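Local coordinates for PrgZ (Enterococcus faecalis, PDB 4FAJ), which is an extracellular, membrane-anchored pheromone receptor of the solute-binding protein 5 family that binds peptide and probably serves peptide import, at residues L94-E99 with K554-K559; N101-A106 with F202-S207. One frame throughout, in Å; residues are numbered along the deposited sequence.

Contacts 1 and 2 are built on the two strands of one small antiparallel sheet, their centres 10 Å apart on the same side of the chain's centre. Strand 95-97 reaches out to the C-terminal segment 554-559 in contact 1; its neighbour, strand 103-105, packs against helix 202-205 in contact 2, which is nested within the loop that contact 1 closes. Backbone bonds tie the strands together: Arg-96 N lies 2.9 Å from Gln-104 O, and Leu-94 O lies 2.9 Å from Ala-106 N. Contact 1 borders a zinc site, with the Lys-558 side chain about 4 Å from the bound zinc ion; contact 2 lies away from the annotated metal sites.

Contact 1 (L94-E99 with K554-K559); sequences LYRLDE and KYDYKK
A salt bridge at the border of a zinc site joins strand 95-97 to strand 555-556, near the C-terminus of this solute-binding fold, with Arg-96 reaching across to Asp-556 and Lys-558. Arg-96 NH1 gives a bent hydrogen bond of 3.2 Å (N-H...O angle 140°) to Asp-556 OD2, arriving from above the carboxylate plane and not within it. The two side chains cross at about a right angle, yet the guanidinium and carboxylate planes are only 23° apart. The extended start of the Arg-96 chain puts its CD 3.3 Å from Asp-556 OD2, and the bend at chi3 (-68°) then swings the guanidinium so that NH1 meets the same oxygen. Lys-558 CD sits over one face of the guanidinium, toward its rim, 4.0 Å from Arg-96 CZ.

The extended Lys-558 chain carries its NZ to Asp-263, a zinc ligand, while Arg-96 NH2 makes a second salt bridge with Glu-92. These acidic partners would be expected to ease the closeness of the two cations. Asp-556 is itself held in an Asx turn: its OD1 accepts from Lys-558 N at 3.0 Å, fixing the carboxylate beside the arginine. One water spans Leu-97 O and Asp-556 OD2; another accepts from both Arg-96 NE, at 2.8 Å and in the guanidinium plane, and Lys-558 NZ.

Contact 2 (N101-A106 with F202-S207); sequences NQPQPA and FTDLLS
Pro-103 lays its ring against helix 202-205, overlapping Thr-203 and Asp-204, with Pro-103 CB more loosely near Ser-207 CB, at 4.5 Å. This is strand-on-helix packing: Pro-103 belongs to strand 103-105, which pairs antiparallel with strand 95-97, and its backbone comes nearest the helix at Asp-204. Two kinds of neighbour meet the ring. The methyl of Thr-203 supplies the apolar one, with CG2 3.8 Å from Pro-103 CG and almost as near CB; the two side chains cross at about a right angle. That methyl stands anti to the threonine's backbone N (chi1 of OG1 -53°), which sets it against the proline ring. The second neighbour is polar: Asp-204 OD1 lies 3.2 Å from Pro-103 CD, a close carbon-oxygen approach at the CD corner of the ring.

The same carboxylate oxygen takes part in a water bridge, for a water 2.7 Å from Asp-204 OD1 also reaches Asn-101 O, joining the turn before the strand to the helix. Tyr-95 of the partner strand also touches Pro-103, and the Thr-203 side chain rests on Tyr-121 as well. Asp-204 O is gripped twice by Ser-207. Ser-207 N donates to it at 3.1 Å, and Ser-207 OG at 2.6 Å, the hydroxyl lying in the carbonyl plane on a lone pair.

Contact 1 (L94-E99 with K554-K559)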
ATOM      1  N   LEU A  94      -5.296  -7.963 -15.697  1.00 13.57           N
ATOM      2  CA  LEU A  94      -5.774  -9.280 -16.108  1.00 13.98           C
ATOM      3  C   LEU A  94      -6.895  -9.788 -15.198  1.00 13.62           C
ATOM      4  O   LEU A  94      -7.854 -10.413 -15.681  1.00 13.14           O
ATOM      5  CB  LEU A  94      -4.630 -10.283 -16.137  1.00 13.63           C
ATOM      6  CG  LEU A  94      -3.594 -10.055 -17.246  1.00 14.00           C
ATOM      7  CD1 LEU A  94      -2.376 -10.931 -17.022  1.00 14.40           C
ATOM      8  CD2 LEU A  94      -4.194 -10.308 -18.626  1.00 12.09           C
ATOM      9  N   TYR A  95      -6.739  -9.532 -13.896  1.00 13.76           N
ATOM     10  CA  TYR A  95      -7.708  -9.917 -12.870  1.00 14.23           C
ATOM     11  C   TYR A  95      -8.067  -8.710 -11.986  1.00 15.24           C
ATOM     12  O   TYR A  95      -7.318  -7.723 -11.897  1.00 15.51           O
ATOM     13  CB  TYR A  95      -7.173 -11.102 -12.028  1.00 13.95           C
ATOM     14  CG  TYR A  95      -6.826 -12.264 -12.905  1.00 13.22           C
ATOM     15  CD1 TYR A  95      -7.800 -13.178 -13.287  1.00 12.14           C
ATOM     16  CD2 TYR A  95      -5.553 -12.394 -13.454  1.00 10.55           C
ATOM     17  CE1 TYR A  95      -7.509 -14.205 -14.147  1.00 13.80           C
ATOM     18  CE2 TYR A  95      -5.254 -13.429 -14.323  1.00 11.05           C
ATOM     19  CZ  TYR A  95      -6.231 -14.327 -14.664  1.00 12.31           C
ATOM     20  OH  TYR A  95      -5.965 -15.346 -15.531  1.00 11.92           O
ATOM     21  N   ARG A  96      -9.247  -8.799 -11.377  1.00 16.22           N
ATOM     22  CA  ARG A  96      -9.815  -7.771 -10.503  1.00 17.48           C
ATOM     23  C   ARG A  96     -10.417  -8.490  -9.291  1.00 17.71           C
ATOM     24  O   ARG A  96     -11.113  -9.501  -9.454  1.00 16.73           O
ATOM     25  CB  ARG A  96     -10.914  -7.009 -11.244  1.00 17.67           C
ATOM     26  CG  ARG A  96     -11.583  -5.884 -10.434  1.00 20.28           C
ATOM     27  CD  ARG A  96     -12.885  -5.457 -11.074  1.00 23.39           C
ATOM     28  NE  ARG A  96     -12.703  -4.779 -12.364  1.00 26.10           N
ATOM     29  CZ  ARG A  96     -12.385  -3.492 -12.524  1.00 27.87           C
ATOM     30  NH1 ARG A  96     -12.194  -2.689 -11.474  1.00 29.41           N
ATOM     31  NH2 ARG A  96     -12.264  -2.996 -13.749  1.00 27.45           N
ATOM     32  N   LEU A  97     -10.154  -7.972  -8.089  1.00 17.86           N
ATOM     33  CA  LEU A  97     -10.672  -8.594  -6.869  1.00 18.90           C
ATOM     34  C   LEU A  97     -12.184  -8.501  -6.767  1.00 19.30           C
ATOM     35  O   LEU A  97     -12.793  -7.470  -7.100  1.00 19.96           O
ATOM     36  CB  LEU A  97     -10.031  -7.986  -5.611  1.00 19.01           C
ATOM     37  CG  LEU A  97      -8.522  -8.146  -5.440  1.00 19.24           C
ATOM     38  CD1 LEU A  97      -8.150  -7.730  -4.007  1.00 19.85           C
ATOM     39  CD2 LEU A  97      -7.997  -9.560  -5.761  1.00 20.26           C
ATOM     40  N   ASP A  98     -12.795  -9.592  -6.323  1.00 20.06           N
ATOM     41  CA  ASP A  98     -14.223  -9.612  -6.044  1.00 20.82           C
ATOM     42  C   ASP A  98     -14.483  -9.214  -4.590  1.00 21.49           C
ATOM     43  O   ASP A  98     -13.559  -8.887  -3.851  1.00 20.31           O
ATOM     44  CB  ASP A  98     -14.842 -10.988  -6.373  1.00 21.25           C
ATOM     45  CG  ASP A  98     -14.318 -12.123  -5.488  1.00 21.99           C
ATOM     46  OD1 ASP A  98     -13.700 -11.857  -4.428  1.00 22.05           O
ATOM     47  OD2 ASP A  98     -14.529 -13.300  -5.877  1.00 21.84           O
ATOM     48  N   GLU A  99     -15.751  -9.260  -4.194  1.00 22.97           N
ATOM     49  CA  GLU A  99     -16.169  -8.857  -2.851  1.00 24.56           C
ATOM     50  C   GLU A  99     -15.503  -9.651  -1.718  1.00 24.63           C
ATOM     51  O   GLU A  99     -15.483  -9.201  -0.565  1.00 25.22           O
ATOM     52  CB  GLU A  99     -17.707  -8.897  -2.733  1.00 25.58           C
ATOM     53  CG  GLU A  99     -18.363 -10.284  -2.864  1.00 28.89           C
ATOM     54  CD  GLU A  99     -18.506 -10.769  -4.305  1.00 32.85           C
ATOM     55  OE1 GLU A  99     -17.998 -10.089  -5.239  1.00 34.66           O
ATOM     56  OE2 GLU A  99     -19.131 -11.843  -4.503  1.00 36.40           O
ATOM     57  N   LYS A 554      -8.103   0.081  -2.355  1.00 17.07           N
ATOM     58  CA  LYS A 554      -9.178   0.078  -1.359  1.00 16.84           C
ATOM     59  C   LYS A 554     -10.595   0.134  -1.936  1.00 16.66           C
ATOM     60  O   LYS A 554     -11.505  -0.510  -1.394  1.00 15.83           O
ATOM     61  CB  LYS A 554      -9.001   1.231  -0.370  1.00 17.41           C
ATOM     62  CG  LYS A 554      -9.958   1.174   0.822  1.00 18.97           C
ATOM     63  CD  LYS A 554      -9.724   2.322   1.798  1.00 21.85           C
ATOM     64  CE  LYS A 554      -8.462   2.156   2.619  1.00 22.43           C
ATOM     65  NZ  LYS A 554      -8.506   3.006   3.877  1.00 21.66           N
ATOM     66  N   TYR A 555     -10.803   0.919  -2.994  1.00 16.11           N
ATOM     67  CA  TYR A 555     -12.164   1.110  -3.524  1.00 16.28           C
ATOM     68  C   TYR A 555     -12.267   0.739  -4.993  1.00 15.88           C
ATOM     69  O   TYR A 555     -11.384   1.066  -5.781  1.00 15.26           O
ATOM     70  CB  TYR A 555     -12.640   2.559  -3.328  1.00 17.03           C
ATOM     71  CG  TYR A 555     -12.839   2.947  -1.880  1.00 17.42           C
ATOM     72  CD1 TYR A 555     -13.906   2.438  -1.152  1.00 19.26           C
ATOM     73  CD2 TYR A 555     -11.953   3.810  -1.232  1.00 19.79           C
ATOM     74  CE1 TYR A 555     -14.098   2.769   0.176  1.00 19.74           C
ATOM     75  CE2 TYR A 555     -12.146   4.165   0.113  1.00 20.07           C
ATOM     76  CZ  TYR A 555     -13.223   3.629   0.803  1.00 20.27           C
ATOM     77  OH  TYR A 555     -13.456   3.946   2.121  1.00 22.20           O
ATOM     78  N   ASP A 556     -13.354   0.049  -5.338  1.00 15.46           N
ATOM     79  CA  ASP A 556     -13.722  -0.219  -6.721  1.00 15.68           C
ATOM     80  C   ASP A 556     -15.115   0.366  -6.965  1.00 15.56           C
ATOM     81  O   ASP A 556     -16.116  -0.104  -6.412  1.00 14.38           O
ATOM     82  CB  ASP A 556     -13.714  -1.723  -7.008  1.00 16.14           C
ATOM     83  CG  ASP A 556     -13.948  -2.045  -8.482  1.00 18.04           C
ATOM     84  OD1 ASP A 556     -14.189  -1.110  -9.275  1.00 19.91           O
ATOM     85  OD2 ASP A 556     -13.865  -3.238  -8.848  1.00 20.63           O
ATOM     86  N   TYR A 557     -15.155   1.409  -7.781  1.00 15.10           N
ATOM     87  CA  TYR A 557     -16.388   2.135  -8.066  1.00 15.62           C
ATOM     88  C   TYR A 557     -17.091   1.665  -9.349  1.00 15.98           C
ATOM     89  O   TYR A 557     -18.087   2.258  -9.764  1.00 15.60           O
ATOM     90  CB  TYR A 557     -16.065   3.618  -8.198  1.00 15.96           C
ATOM     91  CG  TYR A 557     -15.340   4.197  -7.002  1.00 15.25           C
ATOM     92  CD1 TYR A 557     -15.934   4.223  -5.756  1.00 15.91           C
ATOM     93  CD2 TYR A 557     -14.061   4.740  -7.128  1.00 15.65           C
ATOM     94  CE1 TYR A 557     -15.276   4.771  -4.651  1.00 15.34           C
ATOM     95  CE2 TYR A 557     -13.403   5.279  -6.046  1.00 14.76           C
ATOM     96  CZ  TYR A 557     -14.021   5.306  -4.807  1.00 15.54           C
ATOM     97  OH  TYR A 557     -13.363   5.845  -3.724  1.00 14.29           O
ATOM     98  N   LYS A 558     -16.577   0.605  -9.972  1.00 16.26           N
ATOM     99  CA  LYS A 558     -17.065   0.153 -11.272  1.00 16.73           C
ATOM    100  C   LYS A 558     -18.596   0.054 -11.336  1.00 17.84           C
ATOM    101  O   LYS A 558     -19.210   0.541 -12.279  1.00 18.16           O
ATOM    102  CB  LYS A 558     -16.451  -1.207 -11.637  1.00 16.61           C
ATOM    103  CG  LYS A 558     -17.041  -1.844 -12.909  1.00 16.69           C
ATOM    104  CD  LYS A 558     -16.269  -3.112 -13.309  1.00 17.83           C
ATOM    105  CE  LYS A 558     -17.014  -3.886 -14.370  1.00 17.66           C
ATOM    106  NZ  LYS A 558     -16.350  -5.179 -14.671  1.00 17.08           N
ATOM    107  N   LYS A 559     -19.195  -0.591 -10.342  1.00 18.94           N
ATOM    108  CA  LYS A 559     -20.628  -0.869 -10.354  1.00 19.91           C
ATOM    109  C   LYS A 559     -21.404   0.077  -9.431  1.00 20.44           C
ATOM    110  O   LYS A 559     -22.590  -0.136  -9.164  1.00 20.49           O
ATOM    111  CB  LYS A 559     -20.887  -2.333  -9.986  1.00 20.69           C
ATOM    112  CG  LYS A 559     -20.394  -3.333 -11.027  1.00 23.28           C
ATOM    113  CD  LYS A 559     -20.828  -4.764 -10.662  1.00 26.69           C
ATOM    114  CE  LYS A 559     -20.027  -5.844 -11.409  1.00 28.60           C
ATOM    115  NZ  LYS A 559     -20.767  -6.435 -12.568  1.00 31.70           N
TER
HETATM  116  O   HOH W   1     -13.239   0.304 -11.544  1.00 20.54           O
HETATM  117  O   HOH W   2     -13.647  -6.194 -14.589  1.00 21.42           O
HETATM  118  O   HOH W   3     -12.406  -4.721  -7.233  1.00 12.58           O

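Contact 2 (N101-A106 with F202-S207)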
ATOM      1  N   ASN A 101     -12.276 -10.481  -1.954  1.00 22.89           N
ATOM      2  CA  ASN A 101     -10.855 -10.238  -2.208  1.00 22.10           C
ATOM      3  C   ASN A 101     -10.149 -11.347  -2.998  1.00 21.56           C
ATOM      4  O   ASN A 101      -8.940 -11.544  -2.859  1.00 21.19           O
ATOM      5  CB  ASN A 101     -10.112  -9.930  -0.900  1.00 22.10           C
ATOM      6  CG  ASN A 101     -10.701  -8.737  -0.168  1.00 22.77           C
ATOM      7  OD1 ASN A 101     -11.271  -7.833  -0.786  1.00 23.99           O
ATOM      8  ND2 ASN A 101     -10.553  -8.719   1.156  1.00 22.75           N
ATOM      9  N   GLN A 102     -10.903 -12.036  -3.853  1.00 20.73           N
ATOM     10  CA  GLN A 102     -10.351 -13.100  -4.695  1.00 21.03           C
ATOM     11  C   GLN A 102     -10.254 -12.629  -6.150  1.00 19.57           C
ATOM     12  O   GLN A 102     -11.196 -12.012  -6.665  1.00 18.36           O
ATOM     13  CB  GLN A 102     -11.230 -14.346  -4.626  1.00 21.65           C
ATOM     14  CG  GLN A 102     -11.515 -14.829  -3.217  1.00 25.47           C
ATOM     15  CD  GLN A 102     -10.428 -15.724  -2.646  1.00 29.40           C
ATOM     16  OE1 GLN A 102      -9.250 -15.602  -2.984  1.00 33.77           O
ATOM     17  NE2 GLN A 102     -10.828 -16.640  -1.773  1.00 33.90           N
ATOM     18  N   PRO A 103      -9.115 -12.916  -6.816  1.00 18.83           N
ATOM     19  CA  PRO A 103      -8.954 -12.465  -8.200  1.00 18.31           C
ATOM     20  C   PRO A 103      -9.948 -13.154  -9.132  1.00 18.01           C
ATOM     21  O   PRO A 103     -10.087 -14.380  -9.093  1.00 18.31           O
ATOM     22  CB  PRO A 103      -7.499 -12.824  -8.539  1.00 18.68           C
ATOM     23  CG  PRO A 103      -7.092 -13.872  -7.558  1.00 19.35           C
ATOM     24  CD  PRO A 103      -7.959 -13.684  -6.329  1.00 18.74           C
ATOM     25  N   GLN A 104     -10.667 -12.353  -9.914  1.00 17.24           N
ATOM     26  CA  GLN A 104     -11.601 -12.849 -10.923  1.00 17.22           C
ATOM     27  C   GLN A 104     -11.205 -12.265 -12.286  1.00 16.91           C
ATOM     28  O   GLN A 104     -10.615 -11.176 -12.340  1.00 16.55           O
ATOM     29  CB  GLN A 104     -13.039 -12.445 -10.564  1.00 17.21           C
ATOM     30  CG  GLN A 104     -13.559 -13.037  -9.262  1.00 18.66           C
ATOM     31  CD  GLN A 104     -13.612 -14.561  -9.281  1.00 20.08           C
ATOM     32  OE1 GLN A 104     -13.761 -15.180 -10.337  1.00 22.96           O
ATOM     33  NE2 GLN A 104     -13.478 -15.168  -8.114  1.00 19.63           N
ATOM     34  N   PRO A 105     -11.502 -12.988 -13.390  1.00 16.63           N
ATOM     35  CA  PRO A 105     -11.108 -12.549 -14.742  1.00 16.46           C
ATOM     36  C   PRO A 105     -11.620 -11.152 -15.123  1.00 16.30           C
ATOM     37  O   PRO A 105     -12.814 -10.872 -15.004  1.00 16.39           O
ATOM     38  CB  PRO A 105     -11.734 -13.617 -15.651  1.00 17.11           C
ATOM     39  CG  PRO A 105     -11.722 -14.843 -14.829  1.00 16.51           C
ATOM     40  CD  PRO A 105     -11.996 -14.380 -13.404  1.00 17.13           C
ATOM     41  N   ALA A 106     -10.700 -10.276 -15.519  1.00 15.50           N
ATOM     42  CA  ALA A 106     -11.034  -8.909 -15.926  1.00 15.22           C
ATOM     43  C   ALA A 106     -10.655  -8.783 -17.406  1.00 15.28           C
ATOM     44  O   ALA A 106     -11.468  -9.106 -18.264  1.00 15.75           O
ATOM     45  CB  ALA A 106     -10.318  -7.890 -15.046  1.00 14.63           C
ATOM     46  N   PHE A 202       0.233 -16.216  -6.989  1.00 17.28           N
ATOM     47  CA  PHE A 202       0.642 -15.535  -8.226  1.00 17.09           C
ATOM     48  C   PHE A 202      -0.529 -14.890  -8.974  1.00 16.54           C
ATOM     49  O   PHE A 202      -0.402 -13.783  -9.479  1.00 15.88           O
ATOM     50  CB  PHE A 202       1.452 -16.440  -9.167  1.00 17.29           C
ATOM     51  CG  PHE A 202       2.040 -15.690 -10.336  1.00 17.28           C
ATOM     52  CD1 PHE A 202       1.566 -15.893 -11.624  1.00 17.40           C
ATOM     53  CD2 PHE A 202       3.033 -14.739 -10.130  1.00 16.89           C
ATOM     54  CE1 PHE A 202       2.093 -15.185 -12.707  1.00 18.29           C
ATOM     55  CE2 PHE A 202       3.555 -14.008 -11.202  1.00 18.26           C
ATOM     56  CZ  PHE A 202       3.080 -14.235 -12.497  1.00 18.55           C
ATOM     57  N   THR A 203      -1.674 -15.566  -9.039  1.00 16.56           N
ATOM     58  CA  THR A 203      -2.862 -14.949  -9.644  1.00 16.46           C
ATOM     59  C   THR A 203      -3.257 -13.672  -8.887  1.00 16.25           C
ATOM     60  O   THR A 203      -3.673 -12.687  -9.494  1.00 14.83           O
ATOM     61  CB  THR A 203      -4.011 -15.951  -9.714  1.00 17.22           C
ATOM     62  OG1 THR A 203      -3.544 -17.134 -10.381  1.00 17.98           O
ATOM     63  CG2 THR A 203      -5.189 -15.378 -10.458  1.00 16.88           C
ATOM     64  N   ASP A 204      -3.063 -13.658  -7.567  1.00 16.13           N
ATOM     65  CA  ASP A 204      -3.290 -12.439  -6.788  1.00 16.31           C
ATOM     66  C   ASP A 204      -2.378 -11.298  -7.229  1.00 16.07           C
ATOM     67  O   ASP A 204      -2.830 -10.161  -7.338  1.00 16.58           O
ATOM     68  CB  ASP A 204      -3.128 -12.680  -5.286  1.00 16.83           C
ATOM     69  CG  ASP A 204      -4.027 -13.801  -4.774  1.00 20.21           C
ATOM     70  OD1 ASP A 204      -5.239 -13.579  -4.603  1.00 25.77           O
ATOM     71  OD2 ASP A 204      -3.527 -14.910  -4.579  1.00 25.40           O
ATOM     72  N   LEU A 205      -1.114 -11.598  -7.502  1.00 15.82           N
ATOM     73  CA  LEU A 205      -0.177 -10.574  -7.984  1.00 16.36           C
ATOM     74  C   LEU A 205      -0.616  -9.978  -9.319  1.00 16.22           C
ATOM     75  O   LEU A 205      -0.432  -8.781  -9.572  1.00 16.09           O
ATOM     76  CB  LEU A 205       1.224 -11.156  -8.125  1.00 16.57           C
ATOM     77  CG  LEU A 205       1.910 -11.553  -6.813  1.00 17.69           C
ATOM     78  CD1 LEU A 205       3.283 -12.100  -7.094  1.00 17.56           C
ATOM     79  CD2 LEU A 205       2.000 -10.382  -5.863  1.00 19.75           C
ATOM     80  N   LEU A 206      -1.197 -10.819 -10.176  1.00 16.51           N
ATOM     81  CA  LEU A 206      -1.682 -10.385 -11.488  1.00 16.38           C
ATOM     82  C   LEU A 206      -2.878  -9.439 -11.420  1.00 16.67           C
ATOM     83  O   LEU A 206      -3.284  -8.894 -12.454  1.00 16.64           O
ATOM     84  CB  LEU A 206      -2.050 -11.605 -12.353  1.00 16.56           C
ATOM     85  CG  LEU A 206      -0.919 -12.569 -12.707  1.00 16.13           C
ATOM     86  CD1 LEU A 206      -1.421 -13.745 -13.559  1.00 15.72           C
ATOM     87  CD2 LEU A 206       0.246 -11.844 -13.396  1.00 15.63           C
ATOM     88  N   SER A 207      -3.457  -9.258 -10.227  1.00 15.71           N
ATOM     89  CA  SER A 207      -4.545  -8.301 -10.035  1.00 15.78           C
ATOM     90  C   SER A 207      -4.039  -6.921  -9.590  1.00 15.36           C
ATOM     91  O   SER A 207      -4.817  -5.973  -9.523  1.00 14.35           O
ATOM     92  CB  SER A 207      -5.559  -8.833  -9.013  1.00 16.19           C
ATOM     93  OG  SER A 207      -5.023  -8.820  -7.706  1.00 18.00           O
TER
HETATM   94  O   HOH W   4      -6.236 -11.254  -3.750  1.00 33.93           O